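PDB 1BEA: Trypsin/factor XIIA inhibitor from Zea mays, which strongly inhibits mammalian trypsin, specifically inhibits activated Hageman factor (factor XIIa), and belongs to the cereal trypsin/alpha-amylase inhibitor family. Local coordinates for residues W22-R27 with G78-L83; S26-I31 with R92-T97; R46-I51 with T97-A102; L106-I109 with E114-W117. All blocks are in the same frame, centred on the assembly; numbering follows the deposited sequence.

Interaction 1 (W22-R27 with G78-L83)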
loop_
_atom_site.group_PDB
_atom_site.type_symbol
_atom_site.label_atom_id
_atom_site.label_comp_id
_atom_site.label_asym_id
_atom_site.label_seq_id
_atom_site.Cartn_x
_atom_site.Cartn_y
_atom_site.Cartn_z
ATOM N N TRP A 22 -8.096 -0.330 -2.130
ATOM C CA TRP A 22 -9.219 -0.750 -3.000
ATOM C C TRP A 22 -8.810 -1.529 -4.214
ATOM O O TRP A 22 -9.564 -2.374 -4.694
ATOM C CB TRP A 22 -10.009 0.469 -3.519
ATOM C CG TRP A 22 -10.740 1.174 -2.467
ATOM C CD1 TRP A 22 -10.857 2.521 -2.327
ATOM C CD2 TRP A 22 -11.378 0.589 -1.328
ATOM N NE1 TRP A 22 -11.522 2.814 -1.161
ATOM C CE2 TRP A 22 -11.853 1.650 -0.525
ATOM C CE3 TRP A 22 -11.597 -0.734 -0.898
ATOM C CZ2 TRP A 22 -12.531 1.431 0.679
ATOM C CZ3 TRP A 22 -12.263 -0.947 0.281
ATOM C CH2 TRP A 22 -12.727 0.128 1.066
ATOM N N TYR A 23 -7.653 -1.186 -4.763
ATOM C CA TYR A 23 -7.138 -1.915 -5.912
ATOM C C TYR A 23 -6.810 -3.345 -5.408
ATOM O O TYR A 23 -7.123 -4.332 -6.053
ATOM C CB TYR A 23 -5.894 -1.208 -6.450
ATOM C CG TYR A 23 -5.143 -1.979 -7.512
ATOM C CD1 TYR A 23 -5.826 -2.769 -8.434
ATOM C CD2 TYR A 23 -3.759 -1.893 -7.620
ATOM C CE1 TYR A 23 -5.155 -3.451 -9.433
ATOM C CE2 TYR A 23 -3.072 -2.576 -8.625
ATOM C CZ TYR A 23 -3.778 -3.352 -9.529
ATOM O OH TYR A 23 -3.120 -4.056 -10.530
ATOM N N VAL A 24 -6.222 -3.440 -4.230
ATOM C CA VAL A 24 -5.879 -4.711 -3.658
ATOM C C VAL A 24 -7.098 -5.547 -3.297
ATOM O O VAL A 24 -7.079 -6.759 -3.513
ATOM C CB VAL A 24 -5.028 -4.539 -2.395
ATOM C CG1 VAL A 24 -4.975 -5.827 -1.614
ATOM C CG2 VAL A 24 -3.629 -4.125 -2.784
ATOM N N THR A 25 -8.150 -4.943 -2.739
ATOM C CA THR A 25 -9.339 -5.731 -2.371
ATOM C C THR A 25 -10.183 -6.134 -3.596
ATOM O O THR A 25 -10.954 -7.132 -3.574
ATOM C CB THR A 25 -10.258 -4.986 -1.381
ATOM O OG1 THR A 25 -10.657 -3.725 -1.932
ATOM C CG2 THR A 25 -9.564 -4.768 -0.113
ATOM N N SER A 26 -10.039 -5.353 -4.661
ATOM C CA SER A 26 -10.769 -5.622 -5.866
ATOM C C SER A 26 -10.341 -6.984 -6.320
ATOM O O SER A 26 -11.175 -7.873 -6.509
ATOM C CB SER A 26 -10.409 -4.604 -6.921
ATOM O OG SER A 26 -11.054 -3.386 -6.636
ATOM N N ARG A 27 -9.024 -7.137 -6.448
ATOM C CA ARG A 27 -8.408 -8.387 -6.897
ATOM C C ARG A 27 -8.488 -9.591 -5.963
ATOM O O ARG A 27 -8.907 -10.669 -6.350
ATOM C CB ARG A 27 -6.949 -8.141 -7.263
ATOM C CG ARG A 27 -6.267 -9.387 -7.780
ATOM C CD ARG A 27 -5.127 -9.043 -8.706
ATOM N NE ARG A 27 -4.442 -10.187 -9.336
ATOM C CZ ARG A 27 -4.225 -11.391 -8.794
ATOM N NH1 ARG A 27 -4.636 -11.704 -7.570
ATOM N NH2 ARG A 27 -3.552 -12.300 -9.489
ATOM N N GLY A 78 -3.392 2.655 8.311
ATOM C CA GLY A 78 -3.347 1.551 7.374
ATOM C C GLY A 78 -3.731 0.179 7.877
ATOM O O GLY A 78 -4.582 0.023 8.740
ATOM N N ARG A 79 -3.098 -0.817 7.283
ATOM C CA ARG A 79 -3.325 -2.216 7.604
ATOM C C ARG A 79 -4.510 -2.819 6.878
ATOM O O ARG A 79 -5.597 -2.226 6.853
ATOM C CB ARG A 79 -3.527 -2.421 9.089
ATOM C CG ARG A 79 -3.647 -3.878 9.449
ATOM C CD ARG A 79 -3.398 -4.140 10.930
ATOM N NE ARG A 79 -3.618 -5.554 11.285
ATOM C CZ ARG A 79 -2.667 -6.397 11.700
ATOM N NH1 ARG A 79 -1.405 -5.993 11.828
ATOM N NH2 ARG A 79 -2.983 -7.663 11.962
ATOM N N LEU A 80 -4.284 -4.005 6.292
ATOM C CA LEU A 80 -5.327 -4.711 5.579
ATOM C C LEU A 80 -5.875 -5.711 6.567
ATOM O O LEU A 80 -5.119 -6.515 7.109
ATOM C CB LEU A 80 -4.769 -5.493 4.391
ATOM C CG LEU A 80 -3.858 -4.801 3.397
ATOM C CD1 LEU A 80 -2.988 -5.842 2.666
ATOM C CD2 LEU A 80 -4.712 -4.019 2.416
ATOM N N GLU A 81 -7.181 -5.670 6.783
ATOM C CA GLU A 81 -7.824 -6.600 7.687
ATOM C C GLU A 81 -8.719 -7.571 6.943
ATOM O O GLU A 81 -8.897 -7.476 5.735
ATOM C CB GLU A 81 -8.640 -5.845 8.724
ATOM C CG GLU A 81 -7.780 -5.176 9.780
ATOM C CD GLU A 81 -6.831 -6.159 10.462
ATOM O OE1 GLU A 81 -6.351 -7.120 9.811
ATOM O OE2 GLU A 81 -6.560 -5.969 11.660
ATOM N N ASP A 82 -9.301 -8.507 7.677
ATOM C CA ASP A 82 -10.144 -9.503 7.054
ATOM C C ASP A 82 -11.460 -8.952 6.573
ATOM O O ASP A 82 -12.064 -8.098 7.200
ATOM C CB ASP A 82 -10.401 -10.631 8.032
ATOM C CG ASP A 82 -9.196 -11.502 8.233
ATOM O OD1 ASP A 82 -8.388 -11.197 9.131
ATOM O OD2 ASP A 82 -9.052 -12.488 7.487
ATOM N N LEU A 83 -11.895 -9.468 5.443
ATOM C CA LEU A 83 -13.154 -9.067 4.862
ATOM C C LEU A 83 -13.874 -10.395 4.751
ATOM O O LEU A 83 -13.248 -11.436 4.571
ATOM C CB LEU A 83 -12.924 -8.434 3.506
ATOM C CG LEU A 83 -12.437 -6.994 3.684
ATOM C CD1 LEU A 83 -12.438 -6.257 2.353
ATOM C CD2 LEU A 83 -13.365 -6.271 4.671
#
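In the four-helix fold of the cereal trypsin/alpha-amylase inhibitors, helix 18-29 packs here against the irregular segment 78-83, part of the long loop between helices 56-65 and 88-95, through Val24 with Leu80 and Thr25 with Leu83. Both pairs are methyl contacts, and no hydrogen bond crosses. Val24 CG1 lies 4.4 Å from Leu80 CD2, one branch of each side chain facing the other. At the next residue, Thr25 CG2 meets Leu83 CD1 at 4.1 Å, the two side chains crossing at about a right angle. The rotation of Thr25 divides its two branches between separate tasks: with OG1 set between the backbone N and the carbonyl carbon (chi1 57°), CG2 is turned to Leu83 while the hydroxyl bonds to the carbonyl O of Ile31, so the polar atom is satisfied within the chain. The contact buries 124 Å² in all, and the helix and loop backbones stay well apart, the nearest CA atoms, Thr25 and Leu83, being 8.8 Å from each other.

The loop has polar links of its own. Arg79 NE donates to Glu81 OE2 at 3.0 Å in a salt bridge that meets the oxygen from above the carboxylate plane, and Arg79 NH1 also bonds to the carbonyl O of Asp65. Around the contact, Gln91 and Phe94 of helix 88-95 touch Val24, Gln91 also touches Thr25, and on helix 18-29 Leu80 rests on Arg21 and Leu83 on Cys29. The loop thus packs along helix 18-29, with helix 88-95 against the same part of it.

Interaction 2 (S26-I31 with R92-T97)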
loop_
_atom_site.group_PDB
_atom_site.type_symbol
_atom_site.label_atom_id
_atom_site.label_comp_id
_atom_site.label_asym_id
_atom_site.label_seq_id
_atom_site.Cartn_x
_atom_site.Cartn_y
_atom_site.Cartn_z
ATOM N N SER A 26 -10.039 -5.353 -4.661
ATOM C CA SER A 26 -10.769 -5.622 -5.866
ATOM C C SER A 26 -10.341 -6.984 -6.320
ATOM O O SER A 26 -11.175 -7.873 -6.509
ATOM C CB SER A 26 -10.409 -4.604 -6.921
ATOM O OG SER A 26 -11.054 -3.386 -6.636
ATOM N N ARG A 27 -9.024 -7.137 -6.448
ATOM C CA ARG A 27 -8.408 -8.387 -6.897
ATOM C C ARG A 27 -8.488 -9.591 -5.963
ATOM O O ARG A 27 -8.907 -10.669 -6.350
ATOM C CB ARG A 27 -6.949 -8.141 -7.263
ATOM C CG ARG A 27 -6.267 -9.387 -7.780
ATOM C CD ARG A 27 -5.127 -9.043 -8.706
ATOM N NE ARG A 27 -4.442 -10.187 -9.336
ATOM C CZ ARG A 27 -4.225 -11.391 -8.794
ATOM N NH1 ARG A 27 -4.636 -11.704 -7.570
ATOM N NH2 ARG A 27 -3.552 -12.300 -9.489
ATOM N N THR A 28 -8.089 -9.433 -4.721
ATOM C CA THR A 28 -8.105 -10.566 -3.816
ATOM C C THR A 28 -9.464 -10.879 -3.214
ATOM O O THR A 28 -9.820 -12.047 -3.066
ATOM C CB THR A 28 -7.115 -10.338 -2.710
ATOM O OG1 THR A 28 -7.581 -9.261 -1.877
ATOM C CG2 THR A 28 -5.754 -9.988 -3.326
ATOM N N CYS A 29 -10.216 -9.845 -2.868
ATOM C CA CYS A 29 -11.512 -10.075 -2.293
ATOM C C CYS A 29 -12.653 -9.922 -3.257
ATOM O O CYS A 29 -13.759 -10.363 -2.925
ATOM C CB CYS A 29 -11.786 -9.122 -1.155
ATOM S SG CYS A 29 -10.468 -9.044 0.054
ATOM N N GLY A 30 -12.441 -9.298 -4.413
ATOM C CA GLY A 30 -13.566 -9.124 -5.334
ATOM C C GLY A 30 -14.481 -7.934 -4.970
ATOM O O GLY A 30 -15.574 -7.802 -5.493
ATOM N N ILE A 31 -14.041 -7.068 -4.062
ATOM C CA ILE A 31 -14.833 -5.909 -3.733
ATOM C C ILE A 31 -14.014 -4.621 -3.835
ATOM O O ILE A 31 -12.842 -4.544 -3.441
ATOM C CB ILE A 31 -15.473 -5.994 -2.329
ATOM C CG1 ILE A 31 -14.383 -5.845 -1.291
ATOM C CG2 ILE A 31 -16.360 -7.300 -2.176
ATOM C CD1 ILE A 31 -14.347 -4.472 -0.745
ATOM N N ARG A 92 -2.410 -9.276 1.553
ATOM C CA ARG A 92 -1.006 -8.941 1.826
ATOM C C ARG A 92 -0.061 -9.386 0.707
ATOM O O ARG A 92 0.787 -8.618 0.207
ATOM C CB ARG A 92 -0.549 -9.656 3.081
ATOM C CG ARG A 92 -0.593 -8.853 4.335
ATOM C CD ARG A 92 0.121 -9.607 5.441
ATOM N NE ARG A 92 1.327 -8.930 5.915
ATOM C CZ ARG A 92 2.562 -9.222 5.538
ATOM N NH1 ARG A 92 2.791 -10.170 4.661
ATOM N NH2 ARG A 92 3.578 -8.598 6.078
ATOM N N GLY A 93 -0.180 -10.660 0.350
ATOM C CA GLY A 93 0.650 -11.194 -0.706
ATOM C C GLY A 93 0.579 -10.318 -1.938
ATOM O O GLY A 93 1.588 -9.926 -2.496
ATOM N N PHE A 94 -0.622 -9.964 -2.363
ATOM C CA PHE A 94 -0.718 -9.157 -3.552
ATOM C C PHE A 94 -0.262 -7.723 -3.369
ATOM O O PHE A 94 0.260 -7.118 -4.308
ATOM C CB PHE A 94 -2.140 -9.144 -4.068
ATOM C CG PHE A 94 -2.338 -8.200 -5.214
ATOM C CD1 PHE A 94 -1.659 -8.413 -6.419
ATOM C CD2 PHE A 94 -3.144 -7.063 -5.078
ATOM C CE1 PHE A 94 -1.774 -7.509 -7.463
ATOM C CE2 PHE A 94 -3.268 -6.153 -6.116
ATOM C CZ PHE A 94 -2.583 -6.373 -7.306
ATOM N N ALA A 95 -0.468 -7.172 -2.173
ATOM C CA ALA A 95 -0.076 -5.779 -1.917
ATOM C C ALA A 95 1.430 -5.604 -1.986
ATOM O O ALA A 95 1.924 -4.551 -2.365
ATOM C CB ALA A 95 -0.565 -5.327 -0.543
ATOM N N ALA A 96 2.166 -6.641 -1.607
ATOM C CA ALA A 96 3.610 -6.539 -1.615
ATOM C C ALA A 96 4.217 -6.381 -3.020
ATOM O O ALA A 96 5.354 -5.938 -3.145
ATOM C CB ALA A 96 4.189 -7.739 -0.897
ATOM N N THR A 97 3.445 -6.679 -4.074
ATOM C CA THR A 97 3.926 -6.596 -5.470
ATOM C C THR A 97 3.665 -5.279 -6.149
ATOM O O THR A 97 4.023 -5.069 -7.303
ATOM C CB THR A 97 3.280 -7.682 -6.404
ATOM O OG1 THR A 97 2.070 -7.174 -6.973
ATOM C CG2 THR A 97 2.956 -8.935 -5.634
#
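The closing turns of two helices approach each other where Thr28, near the end of helix 18-29, faces Phe94 of helix 88-95, their CA atoms 7.5 Å apart. Gly30 is the first residue after the first helix to leave helical geometry, with positive phi (81°). In the second segment Thr97 turns back on the helix, its N and OG1 both donating to the carbonyl O of Phe94.

Phe94 is the side chain that both partners use. Its CG is anti to the backbone N (chi1 174°), which carries the ring out toward helix 18-29. Arg27, extended from CG to NE, lays its CD over one face of this ring, 4.0 Å from the centroid and 17° off the normal, a CH-pi contact displaced toward the rim. Phe94 CE1 and CZ each lie 3.9 Å from Arg27 CD. Beyond the methylene the guanidinium lies nearly parallel to the ring, the planes 11° apart, with Phe94 CD1 over one of its faces. At the base of the aromatic side chain, Thr28 CG2 packs on Phe94 CB at 3.8 Å, while Thr28 OG1 bonds back to the carbonyl O of Val24 within its own helix. Tyr23 meets the Phe94 ring edge-to-face.

Cohesion here is apolar and aromatic, without a hydrogen bond between the segments. The exposed arginine contributes its CD methylene to a buried ring, with its guanidinium turned nearly parallel alongside, and the threonine sends its methyl across with its hydroxyl already satisfied.

Interaction 3 (R46-I51 with T97-A102)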
loop_
_atom_site.group_PDB
_atom_site.type_symbol
_atom_site.label_atom_id
_atom_site.label_comp_id
_atom_site.label_asym_id
_atom_site.label_seq_id
_atom_site.Cartn_x
_atom_site.Cartn_y
_atom_site.Cartn_z
ATOM N N ARG A 46 -0.212 6.161 -9.044
ATOM C CA ARG A 46 -0.029 7.593 -8.891
ATOM C C ARG A 46 0.234 7.957 -7.438
ATOM O O ARG A 46 1.112 8.771 -7.159
ATOM C CB ARG A 46 -1.273 8.307 -9.388
ATOM C CG ARG A 46 -1.039 9.712 -9.862
ATOM C CD ARG A 46 -1.126 10.647 -8.679
ATOM N NE ARG A 46 -2.271 11.544 -8.771
ATOM C CZ ARG A 46 -3.163 11.724 -7.799
ATOM N NH1 ARG A 46 -3.053 11.066 -6.642
ATOM N NH2 ARG A 46 -4.173 12.570 -7.985
ATOM N N GLU A 47 -0.510 7.365 -6.503
ATOM C CA GLU A 47 -0.329 7.673 -5.082
ATOM C C GLU A 47 1.019 7.203 -4.506
ATOM O O GLU A 47 1.628 7.871 -3.648
ATOM C CB GLU A 47 -1.462 7.037 -4.261
ATOM C CG GLU A 47 -2.662 7.913 -4.175
ATOM C CD GLU A 47 -3.908 7.173 -3.714
ATOM O OE1 GLU A 47 -3.793 6.040 -3.188
ATOM O OE2 GLU A 47 -5.006 7.741 -3.879
ATOM N N LEU A 48 1.445 6.027 -4.955
ATOM C CA LEU A 48 2.700 5.436 -4.528
ATOM C C LEU A 48 3.878 6.247 -5.076
ATOM O O LEU A 48 4.912 6.400 -4.425
ATOM C CB LEU A 48 2.764 3.991 -5.038
ATOM C CG LEU A 48 3.739 2.951 -4.440
ATOM C CD1 LEU A 48 3.775 2.979 -2.913
ATOM C CD2 LEU A 48 3.298 1.570 -4.937
ATOM N N ALA A 49 3.730 6.790 -6.272
ATOM C CA ALA A 49 4.809 7.584 -6.827
ATOM C C ALA A 49 4.936 8.970 -6.202
ATOM O O ALA A 49 6.027 9.574 -6.282
ATOM C CB ALA A 49 4.630 7.729 -8.294
ATOM N N ASP A 50 3.856 9.487 -5.597
ATOM C CA ASP A 50 3.918 10.833 -4.965
ATOM C C ASP A 50 4.733 10.763 -3.680
ATOM O O ASP A 50 5.115 11.776 -3.092
ATOM C CB ASP A 50 2.518 11.364 -4.645
ATOM C CG ASP A 50 1.851 12.033 -5.850
ATOM O OD1 ASP A 50 2.552 12.617 -6.696
ATOM O OD2 ASP A 50 0.611 11.972 -5.965
ATOM N N ILE A 51 4.987 9.539 -3.246
ATOM C CA ILE A 51 5.765 9.306 -2.066
ATOM C C ILE A 51 7.234 9.200 -2.518
ATOM O O ILE A 51 7.546 8.606 -3.554
ATOM C CB ILE A 51 5.313 8.013 -1.380
ATOM C CG1 ILE A 51 3.999 8.270 -0.608
ATOM C CG2 ILE A 51 6.375 7.536 -0.466
ATOM C CD1 ILE A 51 3.289 7.025 -0.130
ATOM N N THR A 97 3.445 -6.679 -4.074
ATOM C CA THR A 97 3.926 -6.596 -5.470
ATOM C C THR A 97 3.665 -5.279 -6.149
ATOM O O THR A 97 4.023 -5.069 -7.303
ATOM C CB THR A 97 3.280 -7.682 -6.404
ATOM O OG1 THR A 97 2.070 -7.174 -6.973
ATOM C CG2 THR A 97 2.956 -8.935 -5.634
ATOM N N LEU A 98 3.055 -4.364 -5.437
ATOM C CA LEU A 98 2.708 -3.129 -6.098
ATOM C C LEU A 98 3.868 -2.395 -6.758
ATOM O O LEU A 98 3.702 -1.925 -7.881
ATOM C CB LEU A 98 1.946 -2.222 -5.125
ATOM C CG LEU A 98 0.408 -2.293 -5.188
ATOM C CD1 LEU A 98 -0.117 -3.418 -6.065
ATOM C CD2 LEU A 98 -0.089 -2.447 -3.787
ATOM N N VAL A 99 5.034 -2.288 -6.099
ATOM C CA VAL A 99 6.170 -1.570 -6.725
ATOM C C VAL A 99 6.743 -2.236 -7.983
ATOM O O VAL A 99 7.362 -1.584 -8.842
ATOM C CB VAL A 99 7.374 -1.386 -5.759
ATOM C CG1 VAL A 99 6.940 -0.633 -4.544
ATOM C CG2 VAL A 99 7.969 -2.740 -5.378
ATOM N N THR A 100 6.550 -3.542 -8.058
ATOM C CA THR A 100 7.043 -4.343 -9.151
ATOM C C THR A 100 6.707 -3.811 -10.504
ATOM O O THR A 100 5.674 -3.167 -10.672
ATOM C CB THR A 100 6.474 -5.691 -9.036
ATOM O OG1 THR A 100 6.761 -6.147 -7.729
ATOM C CG2 THR A 100 7.092 -6.631 -10.047
ATOM N N GLU A 101 7.573 -4.095 -11.480
ATOM C CA GLU A 101 7.359 -3.658 -12.866
ATOM C C GLU A 101 6.125 -4.342 -13.443
ATOM O O GLU A 101 5.576 -3.906 -14.462
ATOM C CB GLU A 101 8.592 -3.945 -13.725
ATOM C CG GLU A 101 9.203 -5.310 -13.525
ATOM C CD GLU A 101 10.004 -5.774 -14.752
ATOM O OE1 GLU A 101 9.847 -5.159 -15.840
ATOM O OE2 GLU A 101 10.792 -6.752 -14.629
ATOM N N ALA A 102 5.696 -5.416 -12.779
ATOM C CA ALA A 102 4.477 -6.135 -13.175
ATOM C C ALA A 102 3.348 -5.187 -12.797
ATOM O O ALA A 102 2.355 -5.037 -13.508
ATOM C CB ALA A 102 4.348 -7.416 -12.384
#
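Apolar packing accounts for the whole of this buried contact, which joins the last turn of helix 37-49 to the loop after helix 88-95. Leu48 supplies one methyl to two neighbours: its CD2 lies 4.0 Å from Leu98 CB and 4.3 Å from Val99 CG1. With CG anti to the backbone N (chi1 -162°), the leucine reaches out from its helix so that this methyl touches both residues. It meets Leu98 at CB, the base of that side chain, and Val99 at one of its two branches. The nearest CA atoms, Leu48 and Val99, are 8.1 Å apart, and 92 Å² is buried in total.

Hydrogen bonding stays within each side. Residues Thr97 to Thr100 form a type I beta turn, which places Leu98 and Val99 at its two central positions; weak bonds from Thr100 N and Thr100 OG1 to the carbonyl O of Thr97 close it.

Leu98 also touches Tyr23 and Val24 of helix 18-29, and Val99 touches Leu60 of helix 56-65. Leu48 rests in addition on Leu17, just ahead of helix 18-29. The turn is thereby packed among helices 18-29, 37-49 and 56-65.

Interaction 4 (L106-I109 with E114-W117)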
loop_
_atom_site.group_PDB
_atom_site.type_symbol
_atom_site.label_atom_id
_atom_site.label_comp_id
_atom_site.label_asym_id
_atom_site.label_seq_id
_atom_site.Cartn_x
_atom_site.Cartn_y
_atom_site.Cartn_z
ATOM N N LEU A 106 7.887 1.075 -9.850
ATOM C CA LEU A 106 8.466 2.268 -9.256
ATOM C C LEU A 106 9.714 1.936 -8.450
ATOM O O LEU A 106 9.733 0.972 -7.678
ATOM C CB LEU A 106 7.447 2.939 -8.343
ATOM C CG LEU A 106 6.335 3.662 -9.085
ATOM C CD1 LEU A 106 5.112 3.775 -8.195
ATOM C CD2 LEU A 106 6.862 5.019 -9.521
ATOM N N ALA A 107 10.742 2.757 -8.634
ATOM C CA ALA A 107 12.006 2.587 -7.932
ATOM C C ALA A 107 11.867 2.919 -6.426
ATOM O O ALA A 107 11.094 3.794 -6.030
ATOM C CB ALA A 107 13.088 3.495 -8.595
ATOM N N THR A 108 12.624 2.222 -5.593
ATOM C CA THR A 108 12.596 2.475 -4.178
ATOM C C THR A 108 13.971 2.947 -3.711
ATOM O O THR A 108 14.760 3.527 -4.461
ATOM C CB THR A 108 12.199 1.204 -3.420
ATOM O OG1 THR A 108 13.214 0.196 -3.588
ATOM C CG2 THR A 108 10.908 0.699 -3.965
ATOM N N ILE A 109 14.255 2.697 -2.448
ATOM C CA ILE A 109 15.513 3.128 -1.864
ATOM C C ILE A 109 16.714 2.458 -2.531
ATOM O O ILE A 109 17.804 3.020 -2.573
ATOM C CB ILE A 109 15.520 2.832 -0.359
ATOM C CG1 ILE A 109 16.772 3.400 0.278
ATOM C CG2 ILE A 109 15.445 1.389 -0.135
ATOM C CD1 ILE A 109 16.590 3.635 1.733
ATOM N N GLU A 114 11.734 -2.931 -6.345
ATOM C CA GLU A 114 11.395 -4.025 -5.486
ATOM C C GLU A 114 11.628 -3.681 -4.051
ATOM O O GLU A 114 12.507 -2.871 -3.736
ATOM C CB GLU A 114 12.186 -5.263 -5.833
ATOM C CG GLU A 114 13.427 -5.393 -4.990
ATOM C CD GLU A 114 14.439 -6.295 -5.647
ATOM O OE1 GLU A 114 14.067 -6.907 -6.682
ATOM O OE2 GLU A 114 15.587 -6.394 -5.141
ATOM N N CYS A 115 10.819 -4.333 -3.213
ATOM C CA CYS A 115 10.794 -4.192 -1.755
ATOM C C CYS A 115 11.022 -5.552 -1.141
ATOM O O CYS A 115 10.101 -6.216 -0.695
ATOM C CB CYS A 115 9.433 -3.676 -1.304
ATOM S SG CYS A 115 9.161 -1.958 -1.813
ATOM N N PRO A 116 12.278 -5.965 -1.086
ATOM C CA PRO A 116 12.757 -7.253 -0.555
ATOM C C PRO A 116 12.392 -7.699 0.875
ATOM O O PRO A 116 12.359 -8.898 1.182
ATOM C CB PRO A 116 14.284 -7.187 -0.761
ATOM C CG PRO A 116 14.596 -5.715 -1.002
ATOM C CD PRO A 116 13.364 -5.103 -1.587
ATOM N N TRP A 117 12.097 -6.754 1.745
ATOM C CA TRP A 117 11.803 -7.118 3.119
ATOM C C TRP A 117 10.333 -7.007 3.467
ATOM O O TRP A 117 9.891 -7.604 4.433
ATOM C CB TRP A 117 12.602 -6.210 4.043
ATOM C CG TRP A 117 12.155 -4.779 3.925
ATOM C CD1 TRP A 117 12.591 -3.841 3.017
ATOM C CD2 TRP A 117 11.183 -4.118 4.747
ATOM N NE1 TRP A 117 11.955 -2.637 3.230
ATOM C CE2 TRP A 117 11.085 -2.774 4.284
ATOM C CE3 TRP A 117 10.385 -4.527 5.836
ATOM C CZ2 TRP A 117 10.221 -1.838 4.872
ATOM C CZ3 TRP A 117 9.524 -3.595 6.421
ATOM C CH2 TRP A 117 9.450 -2.265 5.936
#
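Polar and apolar contacts divide between the two branches of Thr108, which faces Glu114 and Cys115 as the chain after helix 88-95 folds back on itself. On the polar side, Thr108 OG1 lies 3.2 Å from the main-chain O of Glu114. The hydroxyl is thus within reach of two carbonyl oxygens, those of Glu114 and of Val112, in the short connection between the segments. Glu114 takes part through its backbone: its CB points away from segment 106-109, and its side chain comes no nearer than 5.8 Å. The closest CA atoms, Thr108 and Glu114, are 6.7 Å apart.

The apolar contact comes from the methyl. Thr108 CG2 approaches Cys115 SG at 3.8 Å. Its chi1 of 65° puts OG1 between the backbone N and the carbonyl carbon and leaves CG2 anti to that carbon, so hydroxyl and methyl reach the partner segment at neighbouring residues. In all, 113 Å² is buried. The sulfur that the methyl touches belongs to the disulfide Cys57-Cys115, a covalent tie between this part of the chain and helix 56-65.

Segment 114-117 belongs to the C-terminal propeptide region, and this part of it is ordered against the body of the inhibitor. Thr108 touches Cys57, and Trp117 touches Cys57 and Ser61, all on helix 56-65. Leu106, in the first segment, rests on Leu48 and Ala49 of helix 37-49, and Ala107 O accepts a bond from Arg56, placing the folded-back chain beside helices 37-49 and 56-65.

Overall arrangement
Interactions 1 and 3 are buried and purely apolar across their segments, whereas interactions 2 and 4 are only partly buried, each including an exposed residue, Arg27 and Glu114. Interactions 1 and 2 share helix 18-29, their centres about 6 Å apart, and are joined by Val24 packing on Phe94. Interaction 3 lies across the chain's centre from interaction 1, yet Leu98 reaches Tyr23 and Val24, so the two meet in one interior. Interaction 4 is farther out and holds no helix within its segments; it adjoins interaction 3 through Val99 against Glu114 and Cys115. Aromatic packing marks interaction 2, while a hydroxyl-to-backbone approach beside a disulfide marks interaction 4.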